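Local coordinates for protein D-alanyl-D-alanine carboxypeptidase DacD (PDB 5FSR) that removes the terminal D-alanine from cell-wall peptide precursors as a serine-type DD-carboxypeptidase of the penicillin-binding protein class, at residues L162-F167 / H179-D184; M109-G114 / L208-I213. One frame throughout, in Å; residues are numbered along the deposited sequence.

Overall arrangement
Both contacts lie in the DD-carboxypeptidase part of the chain, and one encloses the other. After strand 88-90, residues 109-114 form the loop leading into strand 116-118; they pair in contact 2 with residues 208-213, the turn of the hairpin 207-216, closing a large and mainly helical loop. Within it the chain runs through helices 119-127, 132-143 and 146-159 before reaching contact 1, where residues 162-167 meet residues 179-184 and close a short irregular loop at the start of helix 182-193. The contacts do not touch: their centres are 32 Å apart, with contact 2 farther from the centre of the chain.

Contact 1 of 2, residues L162-F167 / H179-D184; sequences LKDTHF and HSSAYD
The carboxylate of Asp-184 reaches into the type I turn from Leu-162 to Thr-165 and, through OD2 alone, gathers two hydrogen bonds from it. Asp-164 N approaches Asp-184 OD2 on the syn side at 2.9 Å, while Thr-165 OG1 donates at 2.5 Å to the anti lone pair of the same oxygen. Ser-180 OG in turn gives its proton to Thr-165 OG1, so a chain of two hydroxyls ends on the carboxylate, whose orientation the two bonds to OD2 probably help to set. The other oxygen, Asp-184 OD1, lies 3.3 Å from Asp-164 OD2; this closeness of two acids may favour a proton on one of them.

Backbone pairing is confined to one antiparallel, hydrogen-bonded bridge, in which His-166 and His-179 exchange N-H and carbonyl in both directions. Chi1 of 53° folds the His-179 imidazole back over the facing segment, where ND1 donates to Asp-164 O at 2.7 Å. The acceptor lies close to the ring plane, although the donor stands above the carbonyl plane. Over one face of this ring sits His-166 CB, 3.4 Å from His-179 NE2.

Ser-181 is the N-cap of the following helix, its OG accepting from Asp-184 N at 2.7 Å. Leu-162 adds van der Waals contact, its CD2 lying 3.3 Å from Asp-184 O.

The contact thus fastens the loop after helix 146-159 to the first turn of helix 182-193, with Leu-162 wedged among Ala-157, Met-69 of helix 66-79 and Val-187.

Contact 2 of 2, residues M109-G114 / L208-I213; sequences MFLKEG and LTWNGI
Met-109 lays its terminal methyl on the Trp-210 indole, CE standing 3.8 Å from the centroid of the five-membered ring and only 10° off its normal. This is a CH-pi contact, and SD lies above the same face at a greater distance, making the pair a Met-aromatic interaction as well. A fully extended side chain, with CG anti to the backbone N (chi1 -168°), carries the methyl there. Leu-111 adds a second apolar group: its CD2 comes obliquely to the pyrrole part of the indole, 3.7 Å from Trp-210 NE1. Farther along the turn, Phe-110 crosses Ile-213 at about a right angle, and Phe-110 CD2 meets Ile-213 CD1 at 3.8 Å.

No direct hydrogen bond joins the two segments; water supplies the polar links. One water lies 2.9 Å from Met-109 O and 2.7 Å from Trp-210 O and can mediate between these carbonyls, though it has more acceptors nearby than protons to give. A second donates to Asn-211 OD1 at 2.6 Å and makes a weak, longer bond to Phe-110 O.

Behind this shell, the type I' turn from Trp-210 to Ile-213 is closed by reciprocal backbone bonds between its end residues, whose CB atoms both point toward the loop. Asp-133 holds the backbone of that loop, OD1 accepting from Met-109 N and OD2 from Leu-111 N. Val-117 touches both Leu-111 and Trp-210.

The motif is a two-residue beta-hairpin with a type I' turn, strands 207-210 and 213-216, packed on an irregular loop. In this penicillin-binding protein the loop lies toward the active-site region: the Met-109 side chain is about 9 Å from that of Ser-130, a probable catalytic residue by analogy with relatives.

Contact 1 of 2, residues L162-F167 / H179-D184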
# COMPACT_ATOMS: atom_id res chain seq x y z
N LEU A 162 12.11 3.75 2.47
CA LEU A 162 11.44 3.25 3.67
C LEU A 162 12.49 3.22 4.81
O LEU A 162 13.06 2.18 5.19
CB LEU A 162 10.75 1.91 3.39
CG LEU A 162 9.81 1.78 2.18
CD1 LEU A 162 9.13 0.41 2.15
CD2 LEU A 162 8.74 2.87 2.12
N LYS A 163 12.71 4.42 5.37
CA LYS A 163 13.82 4.69 6.29
C LYS A 163 13.66 4.02 7.65
O LYS A 163 14.64 3.83 8.35
CB LYS A 163 13.99 6.20 6.50
CG LYS A 163 14.30 6.98 5.22
CD LYS A 163 15.76 6.89 4.82
CE LYS A 163 16.56 8.03 5.44
NZ LYS A 163 18.00 7.67 5.44
N ASP A 164 12.44 3.64 8.00
CA ASP A 164 12.13 2.98 9.25
C ASP A 164 11.98 1.47 9.08
O ASP A 164 11.55 0.81 10.00
CB ASP A 164 10.81 3.52 9.80
CG ASP A 164 10.79 5.03 9.88
OD1 ASP A 164 11.64 5.53 10.61
OD2 ASP A 164 9.95 5.70 9.21
N THR A 165 12.34 0.94 7.90
CA THR A 165 11.91 -0.42 7.49
C THR A 165 13.09 -1.40 7.29
O THR A 165 14.10 -1.10 6.66
CB THR A 165 11.06 -0.34 6.22
OG1 THR A 165 9.98 0.55 6.45
CG2 THR A 165 10.48 -1.70 5.84
N HIS A 166 12.95 -2.59 7.84
CA HIS A 166 13.92 -3.69 7.64
C HIS A 166 13.22 -5.04 7.73
O HIS A 166 12.37 -5.27 8.59
CB HIS A 166 15.04 -3.60 8.66
CG HIS A 166 16.11 -4.61 8.46
ND1 HIS A 166 16.94 -4.59 7.37
CD2 HIS A 166 16.48 -5.68 9.22
CE1 HIS A 166 17.78 -5.61 7.46
NE2 HIS A 166 17.53 -6.27 8.57
N PHE A 167 13.57 -5.94 6.81
CA PHE A 167 12.96 -7.26 6.76
C PHE A 167 14.02 -8.31 7.12
O PHE A 167 15.21 -8.06 6.98
CB PHE A 167 12.36 -7.48 5.38
CG PHE A 167 11.25 -6.53 5.04
CD1 PHE A 167 10.02 -6.62 5.70
CD2 PHE A 167 11.42 -5.54 4.10
CE1 PHE A 167 8.97 -5.74 5.39
CE2 PHE A 167 10.38 -4.64 3.81
CZ PHE A 167 9.16 -4.75 4.44
N HIS A 179 10.92 -4.67 11.06
CA HIS A 179 10.19 -3.48 11.53
C HIS A 179 9.78 -2.59 10.35
O HIS A 179 10.39 -2.66 9.29
CB HIS A 179 11.02 -2.68 12.56
CG HIS A 179 12.40 -2.32 12.09
ND1 HIS A 179 12.66 -1.29 11.21
CD2 HIS A 179 13.61 -2.85 12.41
CE1 HIS A 179 13.96 -1.19 11.01
NE2 HIS A 179 14.56 -2.13 11.71
N SER A 180 8.72 -1.81 10.57
CA SER A 180 8.32 -0.75 9.66
C SER A 180 7.61 0.35 10.45
O SER A 180 7.70 0.38 11.69
CB SER A 180 7.40 -1.26 8.56
OG SER A 180 7.43 -0.38 7.44
N SER A 181 6.93 1.24 9.72
CA SER A 181 6.21 2.38 10.30
C SER A 181 4.93 2.55 9.51
O SER A 181 4.85 2.10 8.34
CB SER A 181 7.04 3.64 10.16
OG SER A 181 7.04 4.14 8.82
N ALA A 182 3.94 3.18 10.13
CA ALA A 182 2.70 3.50 9.45
C ALA A 182 2.97 4.24 8.16
O ALA A 182 2.50 3.84 7.11
CB ALA A 182 1.77 4.32 10.37
N TYR A 183 3.77 5.29 8.24
CA TYR A 183 4.21 6.05 7.07
C TYR A 183 4.88 5.23 5.99
O TYR A 183 4.47 5.30 4.84
CB TYR A 183 5.13 7.21 7.51
CG TYR A 183 5.73 8.04 6.40
CD1 TYR A 183 6.80 7.60 5.70
CD2 TYR A 183 5.20 9.28 6.07
CE1 TYR A 183 7.35 8.36 4.70
CE2 TYR A 183 5.76 10.08 5.08
CZ TYR A 183 6.85 9.61 4.41
OH TYR A 183 7.38 10.34 3.41
N ASP A 184 5.92 4.47 6.34
CA ASP A 184 6.58 3.57 5.35
C ASP A 184 5.63 2.61 4.63
O ASP A 184 5.80 2.37 3.47
CB ASP A 184 7.74 2.78 5.98
CG ASP A 184 8.94 3.64 6.26
OD1 ASP A 184 8.78 4.89 6.21
OD2 ASP A 184 10.04 3.09 6.54

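Contact 2 of 2, residues M109-G114 / L208-I213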
# COMPACT_ATOMS: atom_id res chain seq x y z
N MET A 109 -1.61 -21.55 1.28
CA MET A 109 -2.24 -21.93 0.02
C MET A 109 -2.44 -23.45 -0.05
O MET A 109 -3.23 -23.94 -0.87
CB MET A 109 -1.33 -21.49 -1.12
CG MET A 109 -1.91 -21.52 -2.51
SD MET A 109 -0.71 -20.85 -3.66
CE MET A 109 -1.66 -21.07 -5.13
N PHE A 110 -1.67 -24.18 0.77
CA PHE A 110 -1.69 -25.65 0.86
C PHE A 110 -1.14 -26.24 -0.43
O PHE A 110 -1.79 -27.04 -1.12
CB PHE A 110 -3.07 -26.22 1.22
CG PHE A 110 -3.58 -25.79 2.57
CD1 PHE A 110 -2.98 -26.24 3.72
CD2 PHE A 110 -4.68 -24.94 2.69
CE1 PHE A 110 -3.44 -25.85 4.98
CE2 PHE A 110 -5.14 -24.53 3.95
CZ PHE A 110 -4.52 -24.98 5.10
N LEU A 111 0.09 -25.83 -0.73
CA LEU A 111 0.88 -26.38 -1.83
C LEU A 111 1.56 -27.66 -1.36
O LEU A 111 1.91 -27.79 -0.20
CB LEU A 111 1.96 -25.36 -2.22
CG LEU A 111 1.56 -24.00 -2.73
CD1 LEU A 111 2.79 -23.12 -2.89
CD2 LEU A 111 0.78 -24.09 -4.04
N LYS A 112 1.79 -28.58 -2.28
CA LYS A 112 2.53 -29.81 -1.99
C LYS A 112 3.79 -29.85 -2.85
O LYS A 112 3.79 -29.37 -3.96
CB LYS A 112 1.65 -31.02 -2.24
CG LYS A 112 2.33 -32.35 -1.93
N GLU A 113 4.88 -30.39 -2.29
CA GLU A 113 6.09 -30.66 -3.08
C GLU A 113 5.77 -31.40 -4.38
O GLU A 113 5.01 -32.37 -4.39
CB GLU A 113 7.11 -31.45 -2.27
CG GLU A 113 8.34 -31.88 -3.06
CD GLU A 113 9.34 -32.65 -2.22
OE1 GLU A 113 8.96 -33.13 -1.15
OE2 GLU A 113 10.50 -32.77 -2.64
N GLY A 114 6.35 -30.90 -5.48
CA GLY A 114 6.08 -31.42 -6.82
C GLY A 114 4.92 -30.79 -7.56
O GLY A 114 4.75 -31.03 -8.76
N LEU A 208 -10.08 -17.69 -3.23
CA LEU A 208 -9.25 -18.55 -4.04
C LEU A 208 -9.54 -20.03 -3.69
O LEU A 208 -9.58 -20.41 -2.52
CB LEU A 208 -7.78 -18.21 -3.86
CG LEU A 208 -6.82 -19.07 -4.66
CD1 LEU A 208 -6.96 -18.88 -6.15
CD2 LEU A 208 -5.40 -18.87 -4.20
N THR A 209 -9.81 -20.81 -4.73
CA THR A 209 -9.82 -22.26 -4.63
C THR A 209 -8.46 -22.73 -5.11
O THR A 209 -8.03 -22.34 -6.19
CB THR A 209 -10.95 -22.86 -5.46
OG1 THR A 209 -12.19 -22.41 -4.91
CG2 THR A 209 -10.92 -24.41 -5.45
N TRP A 210 -7.78 -23.52 -4.27
CA TRP A 210 -6.56 -24.21 -4.67
C TRP A 210 -6.50 -25.62 -4.11
O TRP A 210 -6.74 -25.83 -2.91
CB TRP A 210 -5.30 -23.45 -4.26
CG TRP A 210 -4.17 -23.97 -5.05
CD1 TRP A 210 -3.16 -24.80 -4.64
CD2 TRP A 210 -4.01 -23.80 -6.46
NE1 TRP A 210 -2.35 -25.14 -5.72
CE2 TRP A 210 -2.85 -24.52 -6.84
CE3 TRP A 210 -4.72 -23.09 -7.43
CZ2 TRP A 210 -2.38 -24.53 -8.16
CZ3 TRP A 210 -4.26 -23.11 -8.73
CH2 TRP A 210 -3.10 -23.83 -9.08
N ASN A 211 -6.13 -26.58 -4.97
CA ASN A 211 -6.08 -28.00 -4.65
C ASN A 211 -7.27 -28.42 -3.76
O ASN A 211 -7.11 -28.94 -2.65
CB ASN A 211 -4.66 -28.30 -4.11
CG ASN A 211 -4.56 -29.61 -3.34
OD1 ASN A 211 -4.24 -29.62 -2.14
ND2 ASN A 211 -4.83 -30.72 -4.04
N GLY A 212 -8.47 -28.11 -4.25
CA GLY A 212 -9.73 -28.49 -3.58
C GLY A 212 -10.16 -27.67 -2.36
O GLY A 212 -11.23 -27.91 -1.83
N ILE A 213 -9.33 -26.74 -1.90
CA ILE A 213 -9.64 -25.92 -0.72
C ILE A 213 -9.92 -24.48 -1.13
O ILE A 213 -9.09 -23.87 -1.80
CB ILE A 213 -8.48 -25.94 0.30
CG1 ILE A 213 -8.41 -27.31 0.96
CG2 ILE A 213 -8.66 -24.86 1.38
CD1 ILE A 213 -7.07 -27.63 1.56
O HOH W 1 -6.14 -23.84 -1.12
O HOH W 2 -2.54 -30.19 -0.26